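Local coordinates for peptidase S9 prolyl oligopeptidase catalytic domain-containing protein (Pyrococcus horikoshii, PDB 4HXF) that probably acts as a serine peptidase of the prolyl oligopeptidase family, an acylaminoacyl peptidase that selects its substrates by assembling into a self-compartmentalizing hexamer, at residues A[571-574]-A[579-582]; A[358-363]-A[426-431]. One frame throughout, in Å; residues are numbered along the deposited sequence.

In the fold
Both contacts reach the same mixed eight-stranded sheet, the core of the alpha/beta-hydrolase domain, but near opposite margins within this chain. Contact 2 (358-363 with 426-431) comes first along the chain and is complete before contact 1 begins; it joins the hairpin of strands 352-358 and 361-368, at one margin, to the turn 427-430 next to helix 423-427. Contact 1 (571-574 with 579-582) spans the short loop after strand 568-573, at the other margin. Their centres are about 31 Å apart and their nearest atoms about 20 Å. Contact 1 is buried, and there the sheet continues into a neighbouring subunit, joining two chains of the hexamer, whereas contact 2 lies at the surface and meets no other chain.

Contact 1: residues A[571-574]-A[579-582]; sequences AIFK and GHSI
Both ring nitrogens of H580 are hydrogen-bonded, ND1 to NE2 of H588 and NE2 to OD1 of N489, and this double grip fixes the rotation of the imidazole with its CE1 carbon against the ring of F573. CE1 of H580 lies 4.1 Å from CD1 of F573. The rings meet obliquely, centroids 5.7 Å apart and planes at 41°, so the contact is a loose carbon-to-carbon approach of two buried rings. The F573 ring leaves its strand with CG beside the backbone N and anti to the carbonyl carbon (chi1 -79°), while CG of H580 sits between backbone N and carbonyl carbon (chi1 70°). The two side chains cross at about a right angle. Strand 568-573 is the outermost strand of the central alpha/beta-hydrolase sheet within this chain, and the loop after it carries H578, which lines the inhibitor pocket and is probably the histidine of a Ser-His-Asp triad. The pair F573-H580 thus bridges the base of that loop, the H580 side chain about 10 Å from the inhibitor. G579 is the N-cap of the helix that follows, and its O accepts a 3.0 Å bond from I582 N. On the outer side of the strand, residues 571 to 573 pair antiparallel with a strand of a neighbouring subunit, continuing the sheet into that chain, and F131 of that subunit meets the F573 ring.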
loop_
_atom_site.group_PDB
_atom_site.type_symbol
_atom_site.label_atom_id
_atom_site.label_comp_id
_atom_site.label_asym_id
_atom_site.label_seq_id
_atom_site.Cartn_x
_atom_site.Cartn_y
_atom_site.Cartn_z
ATOM N N ALA A 571 25.207 26.550 -8.582
ATOM C CA ALA A 571 23.922 25.856 -8.465
ATOM C C ALA A 571 24.087 24.536 -9.180
ATOM O O ALA A 571 24.343 24.554 -10.407
ATOM C CB ALA A 571 22.762 26.723 -9.047
ATOM N N ILE A 572 23.953 23.419 -8.471
ATOM C CA ILE A 572 24.150 22.078 -9.005
ATOM C C ILE A 572 22.812 21.377 -9.003
ATOM O O ILE A 572 22.224 21.040 -7.953
ATOM C CB ILE A 572 25.178 21.243 -8.248
ATOM C CG1 ILE A 572 26.513 22.035 -8.199
ATOM C CG2 ILE A 572 25.350 19.876 -8.934
ATOM C CD1 ILE A 572 27.571 21.371 -7.273
ATOM N N PHE A 573 22.173 21.311 -10.172
ATOM C CA PHE A 573 20.895 20.639 -10.270
ATOM C C PHE A 573 21.104 19.127 -10.213
ATOM O O PHE A 573 22.040 18.599 -10.809
ATOM C CB PHE A 573 20.234 21.054 -11.591
ATOM C CG PHE A 573 19.579 22.445 -11.531
ATOM C CD1 PHE A 573 20.386 23.573 -11.582
ATOM C CD2 PHE A 573 18.216 22.634 -11.206
ATOM C CE1 PHE A 573 19.862 24.818 -11.446
ATOM C CE2 PHE A 573 17.717 23.890 -11.055
ATOM C CZ PHE A 573 18.532 24.980 -11.117
ATOM N N LYS A 574 20.320 18.512 -9.382
ATOM C CA LYS A 574 20.492 17.125 -8.952
ATOM C C LYS A 574 20.164 16.172 -10.096
ATOM O O LYS A 574 20.742 15.074 -10.130
ATOM C CB LYS A 574 19.610 16.830 -7.754
ATOM C CG LYS A 574 20.000 17.619 -6.471
ATOM C CD LYS A 574 19.285 16.927 -5.325
ATOM C CE LYS A 574 19.227 17.859 -4.135
ATOM N NZ LYS A 574 18.305 17.399 -3.088
ATOM N N GLY A 579 21.194 19.403 -21.802
ATOM C CA GLY A 579 20.081 20.253 -22.236
ATOM C C GLY A 579 19.020 20.541 -21.173
ATOM O O GLY A 579 17.910 20.916 -21.538
ATOM N N HIS A 580 19.335 20.365 -19.888
ATOM C CA HIS A 580 18.318 20.457 -18.830
ATOM C C HIS A 580 17.593 21.791 -18.752
ATOM O O HIS A 580 16.461 21.800 -18.268
ATOM C CB HIS A 580 18.939 20.140 -17.488
ATOM C CG HIS A 580 19.894 21.213 -16.990
ATOM N ND1 HIS A 580 19.593 22.039 -15.924
ATOM C CD2 HIS A 580 21.212 21.470 -17.323
ATOM C CE1 HIS A 580 20.640 22.847 -15.656
ATOM N NE2 HIS A 580 21.641 22.527 -16.549
ATOM N N SER A 581 18.177 22.861 -19.318
ATOM C CA SER A 581 17.563 24.198 -19.191
ATOM C C SER A 581 16.206 24.134 -19.944
ATOM O O SER A 581 15.247 24.834 -19.586
ATOM C CB SER A 581 18.493 25.267 -19.743
ATOM O OG SER A 581 18.756 24.973 -21.126
ATOM N N ILE A 582 16.192 23.291 -20.981
ATOM C CA ILE A 582 14.962 23.107 -21.798
ATOM C C ILE A 582 14.303 21.752 -21.604
ATOM O O ILE A 582 13.109 21.625 -21.777
ATOM C CB ILE A 582 15.184 23.472 -23.321
ATOM C CG1 ILE A 582 16.325 22.727 -23.899
ATOM C CG2 ILE A 582 15.435 25.004 -23.523
ATOM C CD1 ILE A 582 16.335 22.891 -25.439
#

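Contact 2: residues A[358-363]-A[426-431]; sequences SIDLEL and ALRVLE
L361 lays its two methyl groups over one face of the R428 guanidinium: CD2 is 3.7 Å from NH2 of R428, and CD1 is 3.9 Å from NE, offset toward the rim. D360 comes near the edge of the same group, tilted somewhat out of its plane. OD2 of D360 accepts a 2.9 Å hydrogen bond from NH1 of R428, part of a salt bridge and bent to 141° at the hydrogen; NH1 arrives on the syn side but out of the carboxylate plane, which is turned 75° from the guanidinium. A water in the guanidinium plane closes a ring, donating to D360 OD2 at 2.7 Å and accepting from R428 NH2 at 2.8 Å. The arginine reaches this far because its chain is extended from CG to NE (chi3 178°). D360 OD1 makes a second salt bridge, to R416 NH1, so the carboxylate probably offsets two close arginine charges. With an alanine here instead of R428, D360 OD2 would probably lose its charged mate, and L361 CD1 and CD2 the flat group they pack against. The R428 side chain lies about 5 Å from that of D424, a magnesium-binding residue in a structure of this protein. D360 and L361 belong to the type II' turn at the tip of the beta-hairpin 352-358/361-368, at the margin of the alpha/beta-hydrolase sheet; beside it L361 also packs on F425 of helix 423-427, and I359 touches helix 436-451.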
loop_
_atom_site.group_PDB
_atom_site.type_symbol
_atom_site.label_atom_id
_atom_site.label_comp_id
_atom_site.label_asym_id
_atom_site.label_seq_id
_atom_site.Cartn_x
_atom_site.Cartn_y
_atom_site.Cartn_z
ATOM N N SER A 358 34.602 42.158 -38.191
ATOM C CA SER A 358 35.490 41.608 -37.190
ATOM C C SER A 358 36.713 41.007 -37.842
ATOM O O SER A 358 36.645 39.928 -38.414
ATOM C CB SER A 358 34.754 40.587 -36.376
ATOM O OG SER A 358 35.628 40.156 -35.318
ATOM N N ILE A 359 37.828 41.697 -37.669
ATOM C CA ILE A 359 39.145 41.236 -38.158
ATOM C C ILE A 359 38.973 41.266 -39.715
ATOM O O ILE A 359 38.712 42.343 -40.295
ATOM C CB ILE A 359 39.645 39.899 -37.528
ATOM C CG1 ILE A 359 39.583 39.958 -35.980
ATOM C CG2 ILE A 359 41.121 39.614 -37.989
ATOM C CD1 ILE A 359 39.973 38.619 -35.337
ATOM N N ASP A 360 38.981 40.086 -40.310
ATOM C CA ASP A 360 38.867 39.816 -41.724
ATOM C C ASP A 360 37.454 39.488 -42.223
ATOM O O ASP A 360 37.289 39.278 -43.364
ATOM C CB ASP A 360 39.863 38.656 -42.116
ATOM C CG ASP A 360 39.668 37.341 -41.322
ATOM O OD1 ASP A 360 39.145 37.373 -40.201
ATOM O OD2 ASP A 360 40.104 36.281 -41.828
ATOM N N LEU A 361 36.415 39.486 -41.368
ATOM C CA LEU A 361 35.109 39.002 -41.797
ATOM C C LEU A 361 34.051 40.059 -41.515
ATOM O O LEU A 361 34.261 40.939 -40.742
ATOM C CB LEU A 361 34.754 37.763 -40.987
ATOM C CG LEU A 361 35.572 36.469 -41.222
ATOM C CD1 LEU A 361 35.158 35.329 -40.324
ATOM C CD2 LEU A 361 35.444 36.142 -42.732
ATOM N N GLU A 362 32.921 39.891 -42.162
ATOM C CA GLU A 362 31.662 40.600 -41.826
ATOM C C GLU A 362 30.687 39.580 -41.283
ATOM O O GLU A 362 30.534 38.498 -41.846
ATOM C CB GLU A 362 31.116 41.394 -43.024
ATOM C CG GLU A 362 29.885 42.251 -42.657
ATOM C CD GLU A 362 29.388 43.142 -43.798
ATOM O OE1 GLU A 362 28.254 42.892 -44.277
ATOM O OE2 GLU A 362 30.205 43.950 -44.277
ATOM N N LEU A 363 30.068 39.842 -40.108
ATOM C CA LEU A 363 29.280 38.825 -39.367
ATOM C C LEU A 363 27.897 39.367 -39.044
ATOM O O LEU A 363 27.629 40.604 -39.142
ATOM C CB LEU A 363 29.983 38.542 -37.996
ATOM C CG LEU A 363 31.424 38.046 -38.035
ATOM C CD1 LEU A 363 31.870 37.665 -36.587
ATOM C CD2 LEU A 363 31.567 36.869 -38.874
ATOM N N ALA A 426 32.859 27.787 -40.403
ATOM C CA ALA A 426 32.791 26.863 -39.255
ATOM C C ALA A 426 34.110 26.321 -38.779
ATOM O O ALA A 426 34.392 26.246 -37.588
ATOM C CB ALA A 426 31.851 25.709 -39.582
ATOM N N LEU A 427 34.977 25.996 -39.707
ATOM C CA LEU A 427 36.254 25.361 -39.379
ATOM C C LEU A 427 37.295 26.318 -38.833
ATOM O O LEU A 427 38.287 25.895 -38.242
ATOM C CB LEU A 427 36.797 24.625 -40.586
ATOM C CG LEU A 427 35.877 23.471 -41.076
ATOM C CD1 LEU A 427 36.497 22.759 -42.269
ATOM C CD2 LEU A 427 35.535 22.417 -39.961
ATOM N N ARG A 428 37.029 27.597 -38.985
ATOM C CA ARG A 428 37.999 28.593 -38.466
ATOM C C ARG A 428 38.285 28.465 -36.960
ATOM O O ARG A 428 39.342 28.963 -36.549
ATOM C CB ARG A 428 37.472 30.056 -38.695
ATOM C CG ARG A 428 37.709 30.488 -40.097
ATOM C CD ARG A 428 37.084 31.790 -40.389
ATOM N NE ARG A 428 37.277 32.382 -41.738
ATOM C CZ ARG A 428 38.227 33.262 -42.046
ATOM N NH1 ARG A 428 39.197 33.613 -41.210
ATOM N NH2 ARG A 428 38.233 33.783 -43.214
ATOM N N VAL A 429 37.332 27.968 -36.182
ATOM C CA VAL A 429 37.422 27.917 -34.724
ATOM C C VAL A 429 38.372 26.815 -34.277
ATOM O O VAL A 429 38.838 26.840 -33.148
ATOM C CB VAL A 429 36.025 27.824 -34.016
ATOM C CG1 VAL A 429 35.414 26.412 -34.265
ATOM C CG2 VAL A 429 36.168 28.149 -32.508
ATOM N N LEU A 430 38.614 25.805 -35.161
ATOM C CA LEU A 430 39.353 24.584 -34.679
ATOM C C LEU A 430 40.818 25.031 -34.296
ATOM O O LEU A 430 41.497 25.787 -35.011
ATOM C CB LEU A 430 39.416 23.518 -35.774
ATOM C CG LEU A 430 38.039 22.976 -36.295
ATOM C CD1 LEU A 430 38.327 21.796 -37.208
ATOM C CD2 LEU A 430 37.069 22.636 -35.183
ATOM N N GLU A 431 41.190 24.618 -33.085
ATOM C CA GLU A 431 42.445 24.952 -32.434
ATOM C C GLU A 431 42.540 26.423 -32.061
ATOM O O GLU A 431 43.603 26.881 -31.679
ATOM C CB GLU A 431 43.731 24.511 -33.241
ATOM C CG GLU A 431 43.710 23.023 -33.585
ATOM C CD GLU A 431 45.034 22.606 -34.211
ATOM O OE1 GLU A 431 45.016 22.408 -35.438
ATOM O OE2 GLU A 431 46.101 22.602 -33.541
HETATM O O HOH W 1 39.396 36.051 -44.470
#